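Local coordinates for protein afamin (PDB 6FAK) that carries hydrophobic molecules in body fluids, binds vitamin E, and keeps lipidated Wnt proteins soluble and active, at residues Q74-C78 with R100-F104; F105-S110 with G463-N467. All coordinates share one frame. Where two conformers were deposited one is given. Numbering follows the deposited sequence.

Contact 1: residues Q74-C78 with R100-F104; sequences QEKIC and RRLCF
Both segments are helical: 74-78 is the last part of helix 69-78, and 100-104 lies within helix 97-106. Their axes stay 11.9 Å apart at closest approach and cross at 72°, so long side chains must bridge the gap. The nearest CA atoms, of Gln74 and Arg101, are 7.8 Å apart. Gln74 points toward the other helix, extended in an m, t rotamer. Gln74 CG lies over the Phe104 ring face, 4.0 Å from the centroid, as a CH-pi contact. Gln74 OE1 reaches to 3.4 Å from Arg101 CA. Gln74 NE2 donates to a water at 3.0 Å, and that water donates to Arg101 O at 2.6 Å. Glu75 starts away from the partner, but its t, p rotamer swings the carboxylate back. Glu75 OE1 accepts from Arg100 NH2 at 3.0 Å in a salt bridge. The same guanidinium also donates through NH1 to Cys93 O. Cys93 is the disulfide partner of Cys78, and Cys103 is bonded to the adjacent Cys92. These paired disulfides tie both helices to helix 90-93, in the double-disulfide pattern characteristic of the albumin family, here in the first albumin domain. Ile77 CG2 sits 4.3 Å from Phe104 CZ, and Ile77 also packs on Phe30 and Leu45 of helices 22-33 and 39-58. Cys78, in an m rotamer, closes the segment. Cys78 SG lies over the guanidinium face, 3.9 Å from Arg100 CZ. Cys78 SG also meets the Phe104 edge in a sulfur-aromatic contact, 5.0 Å from the ring centroid.

Contact 2: residues F105-S110 with G463-N467; sequences FYNKKS and GVNEN. With NAG (2-acetamido-2-deoxy-beta-D-glucopyranose), chain B.
This is a buried interdomain contact, in which the loop after helix 446-462 of the third albumin domain meets the end of helix 97-106 and the following loop of the first. Segment 463-467 has no regular structure; Gly463 leaves the helix with positive phi (104°). The nearest CA pairs are Tyr106 with Asn465, 5.8 Å, and Ser110 with Val464, 7.7 Å. Asn465 adopts a p rotamer. Asn465 ND2 donates to Phe105 O at 2.9 Å and to Lys108 O at 2.8 Å. One side-chain amide thus satisfies two carbonyls where the chain leaves helix 97-106, pinning the domains together. Asn465 CB lies over the ring face of Phe105, 3.5 Å from Phe105 CZ. The backbone Asn465 O meets the ring edge 3.3 Å from Tyr106 CD1. A water accepts from Ser110 N at 2.9 Å and lies 2.7 Å from Asn465 OD1 and 3.1 Å from Glu466 OE1. Asn467 ND2 is bonded to NAG C1. Helix 177-209 flanks the contact: Leu207 touches Phe105, Lys200 and Cys203 touch Val464, and Lys208 touches Asn467.

In the fold
The two contacts are consecutive along helix 97-106. Contact 1 uses residues 100-104 and contact 2 begins at Phe105; the contact centres are about 15 Å apart. Contact 1 is local, joining helices of the first albumin domain. In contact 2, 352 residues separate the segments, which join the first domain to the third. The centre of contact 1 is about 25 Å from the centre of the chain, that of contact 2 about 14 Å. Tyr33 touches both, packing on Gln74 and forming a cation-pi pair with Lys108. Contact 2 packs against Lys200, Cys203 and Leu207 of helix 177-209, which fall within the 194-298 region forming the pocket for hydrophobic ligands. The Asn467 glycan is a covalent modification.

Contact 1: residues Q74-C78 with R100-F104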
loop_
_atom_site.group_PDB
_atom_site.type_symbol
_atom_site.label_atom_id
_atom_site.label_comp_id
_atom_site.label_asym_id
_atom_site.label_seq_id
_atom_site.Cartn_x
_atom_site.Cartn_y
_atom_site.Cartn_z
ATOM N N GLN A 74 21.503 -3.401 13.220
ATOM C CA GLN A 74 21.276 -4.841 13.340
ATOM C C GLN A 74 22.345 -5.495 14.219
ATOM O O GLN A 74 22.048 -6.424 14.980
ATOM C CB GLN A 74 21.156 -5.499 11.951
ATOM C CG GLN A 74 19.837 -5.078 11.281
ATOM C CD GLN A 74 19.660 -5.492 9.831
ATOM O OE1 GLN A 74 20.490 -6.237 9.265
ATOM N NE2 GLN A 74 18.492 -5.099 9.247
ATOM N N GLU A 75 23.584 -4.990 14.149
ATOM C CA GLU A 75 24.615 -5.438 15.085
ATOM C C GLU A 75 24.203 -5.174 16.529
ATOM O O GLU A 75 24.299 -6.071 17.381
ATOM C CB GLU A 75 25.949 -4.750 14.771
ATOM C CG GLU A 75 27.046 -5.093 15.749
ATOM C CD GLU A 75 27.605 -6.505 15.566
ATOM O OE1 GLU A 75 27.270 -7.189 14.545
ATOM O OE2 GLU A 75 28.422 -6.911 16.442
ATOM N N LYS A 76 23.709 -3.955 16.809
ATOM C CA LYS A 76 23.308 -3.605 18.174
ATOM C C LYS A 76 22.107 -4.387 18.675
ATOM O O LYS A 76 22.017 -4.703 19.848
ATOM C CB LYS A 76 22.986 -2.117 18.291
ATOM C CG LYS A 76 24.143 -1.159 17.999
ATOM C CD LYS A 76 25.411 -1.522 18.760
ATOM C CE LYS A 76 26.531 -0.485 18.600
ATOM N NZ LYS A 76 27.687 -0.863 19.474
ATOM N N ILE A 77 21.138 -4.633 17.813
ATOM C CA ILE A 77 19.994 -5.479 18.174
ATOM C C ILE A 77 20.458 -6.913 18.493
ATOM O O ILE A 77 20.051 -7.490 19.504
ATOM C CB ILE A 77 18.955 -5.508 17.021
ATOM C CG1 ILE A 77 18.224 -4.172 16.951
ATOM C CG2 ILE A 77 17.951 -6.646 17.174
ATOM C CD1 ILE A 77 17.413 -4.011 15.685
ATOM N N CYS A 78 21.306 -7.462 17.641
ATOM C CA CYS A 78 21.809 -8.846 17.783
ATOM C C CYS A 78 22.716 -9.020 19.038
ATOM O O CYS A 78 22.816 -10.110 19.574
ATOM C CB CYS A 78 22.589 -9.253 16.545
ATOM S SG CYS A 78 21.523 -9.694 15.142
ATOM N N ARG A 100 22.471 -11.162 6.648
ATOM C CA ARG A 100 21.778 -10.748 7.854
ATOM C C ARG A 100 20.700 -9.707 7.507
ATOM O O ARG A 100 19.608 -9.777 8.047
ATOM C CB ARG A 100 22.753 -10.199 8.910
ATOM C CG ARG A 100 22.085 -9.667 10.156
ATOM C CD ARG A 100 23.071 -9.047 11.140
ATOM N NE ARG A 100 23.793 -10.060 11.927
ATOM C CZ ARG A 100 24.712 -9.795 12.864
ATOM N NH1 ARG A 100 25.303 -10.798 13.525
ATOM N NH2 ARG A 100 24.998 -8.537 13.194
ATOM N N ARG A 101 21.033 -8.744 6.661
ATOM C CA ARG A 101 20.062 -7.733 6.188
ATOM C C ARG A 101 18.825 -8.343 5.514
ATOM O O ARG A 101 17.688 -7.915 5.750
ATOM C CB ARG A 101 20.743 -6.733 5.270
ATOM C CG ARG A 101 21.679 -5.782 5.993
ATOM C CD ARG A 101 22.670 -5.108 5.032
ATOM N NE ARG A 101 21.978 -4.474 3.936
ATOM C CZ ARG A 101 22.447 -4.309 2.694
ATOM N NH1 ARG A 101 21.696 -3.718 1.782
ATOM N NH2 ARG A 101 23.678 -4.725 2.366
ATOM N N LEU A 102 19.066 -9.383 4.739
ATOM C CA LEU A 102 18.032 -10.075 4.031
ATOM C C LEU A 102 17.139 -10.853 5.012
ATOM O O LEU A 102 15.920 -10.748 4.952
ATOM C CB LEU A 102 18.652 -11.022 2.955
ATOM C CG LEU A 102 17.675 -11.812 2.069
ATOM C CD1 LEU A 102 16.800 -10.889 1.253
ATOM C CD2 LEU A 102 18.426 -12.746 1.111
ATOM N N CYS A 103 17.775 -11.580 5.929
ATOM C CA CYS A 103 17.057 -12.291 6.960
ATOM C C CYS A 103 16.173 -11.348 7.779
ATOM O O CYS A 103 15.030 -11.693 8.041
ATOM C CB CYS A 103 18.054 -13.038 7.877
ATOM S SG CYS A 103 17.296 -14.139 9.053
ATOM N N PHE A 104 16.687 -10.185 8.157
ATOM C CA PHE A 104 15.922 -9.184 8.925
ATOM C C PHE A 104 14.672 -8.675 8.154
ATOM O O PHE A 104 13.578 -8.543 8.720
ATOM C CB PHE A 104 16.811 -8.022 9.387
ATOM C CG PHE A 104 17.344 -8.202 10.772
ATOM C CD1 PHE A 104 16.494 -8.110 11.871
ATOM C CD2 PHE A 104 18.662 -8.542 10.993
ATOM C CE1 PHE A 104 16.991 -8.291 13.166
ATOM C CE2 PHE A 104 19.168 -8.720 12.284
ATOM C CZ PHE A 104 18.340 -8.584 13.375
HETATM O O HOH W 1 17.742 -5.373 6.395
#

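Contact 2: residues F105-S110 with G463-N467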
loop_
_atom_site.group_PDB
_atom_site.type_symbol
_atom_site.label_atom_id
_atom_site.label_comp_id
_atom_site.label_asym_id
_atom_site.label_seq_id
_atom_site.Cartn_x
_atom_site.Cartn_y
_atom_site.Cartn_z
ATOM N N PHE A 105 14.873 -8.427 6.865
ATOM C CA PHE A 105 13.799 -8.098 5.966
ATOM C C PHE A 105 12.715 -9.178 5.888
ATOM O O PHE A 105 11.528 -8.854 5.950
ATOM C CB PHE A 105 14.356 -7.765 4.581
ATOM C CG PHE A 105 13.314 -7.608 3.538
ATOM C CD1 PHE A 105 12.575 -6.450 3.459
ATOM C CD2 PHE A 105 13.101 -8.589 2.584
ATOM C CE1 PHE A 105 11.601 -6.301 2.472
ATOM C CE2 PHE A 105 12.129 -8.440 1.605
ATOM C CZ PHE A 105 11.396 -7.290 1.559
ATOM N N TYR A 106 13.126 -10.444 5.714
ATOM C CA TYR A 106 12.208 -11.558 5.745
ATOM C C TYR A 106 11.512 -11.789 7.093
ATOM O O TYR A 106 10.470 -12.438 7.097
ATOM C CB TYR A 106 12.829 -12.879 5.249
ATOM C CG TYR A 106 13.160 -12.896 3.777
ATOM C CD1 TYR A 106 12.251 -12.438 2.844
ATOM C CD2 TYR A 106 14.370 -13.405 3.306
ATOM C CE1 TYR A 106 12.540 -12.441 1.499
ATOM C CE2 TYR A 106 14.666 -13.420 1.941
ATOM C CZ TYR A 106 13.744 -12.917 1.049
ATOM O OH TYR A 106 13.959 -12.934 -0.317
ATOM N N ASN A 107 12.076 -11.288 8.184
ATOM C CA ASN A 107 11.500 -11.399 9.514
ATOM C C ASN A 107 10.247 -10.544 9.733
ATOM O O ASN A 107 9.478 -10.804 10.666
ATOM C CB ASN A 107 12.560 -11.019 10.560
ATOM C CG ASN A 107 12.203 -11.503 11.985
ATOM O OD1 ASN A 107 11.980 -12.663 12.159
ATOM N ND2 ASN A 107 12.183 -10.599 12.975
ATOM N N LYS A 108 10.032 -9.502 8.911
ATOM C CA LYS A 108 8.840 -8.647 9.071
ATOM C C LYS A 108 7.599 -9.446 8.777
ATOM O O LYS A 108 7.597 -10.253 7.837
ATOM C CB LYS A 108 8.918 -7.416 8.150
ATOM C CG LYS A 108 10.052 -6.510 8.583
ATOM C CD LYS A 108 10.101 -5.231 7.780
ATOM C CE LYS A 108 11.135 -4.248 8.310
ATOM N NZ LYS A 108 10.858 -2.930 7.696
ATOM N N LYS A 109 6.551 -9.228 9.570
ATOM C CA LYS A 109 5.241 -9.869 9.350
ATOM C C LYS A 109 4.202 -8.850 8.938
ATOM O O LYS A 109 3.930 -7.890 9.701
ATOM C CB LYS A 109 4.760 -10.538 10.648
ATOM C CG LYS A 109 5.644 -11.718 11.073
ATOM C CD LYS A 109 6.463 -11.323 12.291
ATOM C CE LYS A 109 7.627 -12.264 12.546
ATOM N NZ LYS A 109 8.522 -11.575 13.472
ATOM N N SER A 110 3.619 -9.061 7.754
ATOM C CA SER A 110 2.458 -8.284 7.289
ATOM C C SER A 110 1.242 -8.462 8.179
ATOM O O SER A 110 0.550 -7.496 8.455
ATOM C CB SER A 110 2.093 -8.688 5.849
ATOM O OG SER A 110 2.314 -10.081 5.685
ATOM N N GLY A 463 1.667 -9.962 -1.502
ATOM C CA GLY A 463 2.728 -10.042 -0.506
ATOM C C GLY A 463 3.835 -9.035 -0.778
ATOM O O GLY A 463 4.129 -8.683 -1.965
ATOM N N VAL A 464 4.496 -8.625 0.310
ATOM C CA VAL A 464 5.619 -7.709 0.244
ATOM C C VAL A 464 6.955 -8.426 0.300
ATOM O O VAL A 464 7.730 -8.367 -0.662
ATOM C CB VAL A 464 5.499 -6.583 1.331
ATOM C CG1 VAL A 464 6.608 -5.575 1.158
ATOM C CG2 VAL A 464 4.142 -5.924 1.231
ATOM N N ASN A 465 7.209 -9.135 1.405
ATOM C CA ASN A 465 8.452 -9.816 1.621
ATOM C C ASN A 465 8.292 -11.336 1.542
ATOM O O ASN A 465 9.093 -12.069 2.087
ATOM C CB ASN A 465 9.067 -9.421 2.985
ATOM C CG ASN A 465 8.253 -9.890 4.218
ATOM O OD1 ASN A 465 7.059 -10.170 4.133
ATOM N ND2 ASN A 465 8.914 -9.903 5.379
ATOM N N GLU A 466 7.213 -11.802 0.944
ATOM C CA GLU A 466 7.007 -13.241 0.732
ATOM C C GLU A 466 6.380 -13.451 -0.646
ATOM O O GLU A 466 5.657 -12.585 -1.138
ATOM C CB GLU A 466 6.099 -13.836 1.815
ATOM C CG GLU A 466 4.898 -12.967 2.068
ATOM C CD GLU A 466 4.017 -13.340 3.248
ATOM O OE1 GLU A 466 3.280 -12.411 3.683
ATOM O OE2 GLU A 466 4.032 -14.502 3.692
ATOM N N ASN A 467 6.620 -14.623 -1.219
ATOM C CA ASN A 467 5.839 -15.101 -2.342
ATOM C C ASN A 467 4.799 -15.969 -1.689
ATOM O O ASN A 467 5.108 -17.001 -1.177
ATOM C CB ASN A 467 6.725 -15.882 -3.320
ATOM C CG ASN A 467 7.754 -14.977 -3.963
ATOM O OD1 ASN A 467 7.395 -13.917 -4.484
ATOM N ND2 ASN A 467 9.016 -15.357 -3.897
HETATM C C1 NAG B . 10.110 -14.574 -4.450
HETATM C C2 NAG B . 11.425 -15.116 -3.902
HETATM C C3 NAG B . 12.599 -14.337 -4.481
HETATM C C4 NAG B . 12.525 -14.347 -6.001
HETATM C C5 NAG B . 11.148 -13.886 -6.487
HETATM C C6 NAG B . 11.032 -14.003 -8.004
HETATM C C7 NAG B . 11.931 -16.034 -1.673
HETATM C C8 NAG B . 12.505 -17.241 -2.365
HETATM N N2 NAG B . 11.432 -15.057 -2.447
HETATM O O3 NAG B . 13.838 -14.920 -4.046
HETATM O O4 NAG B . 13.550 -13.502 -6.538
HETATM O O5 NAG B . 10.110 -14.670 -5.877
HETATM O O6 NAG B . 11.156 -15.375 -8.398
HETATM O O7 NAG B . 11.917 -15.950 -0.456
HETATM O O HOH W 2 4.920 -10.688 5.736
#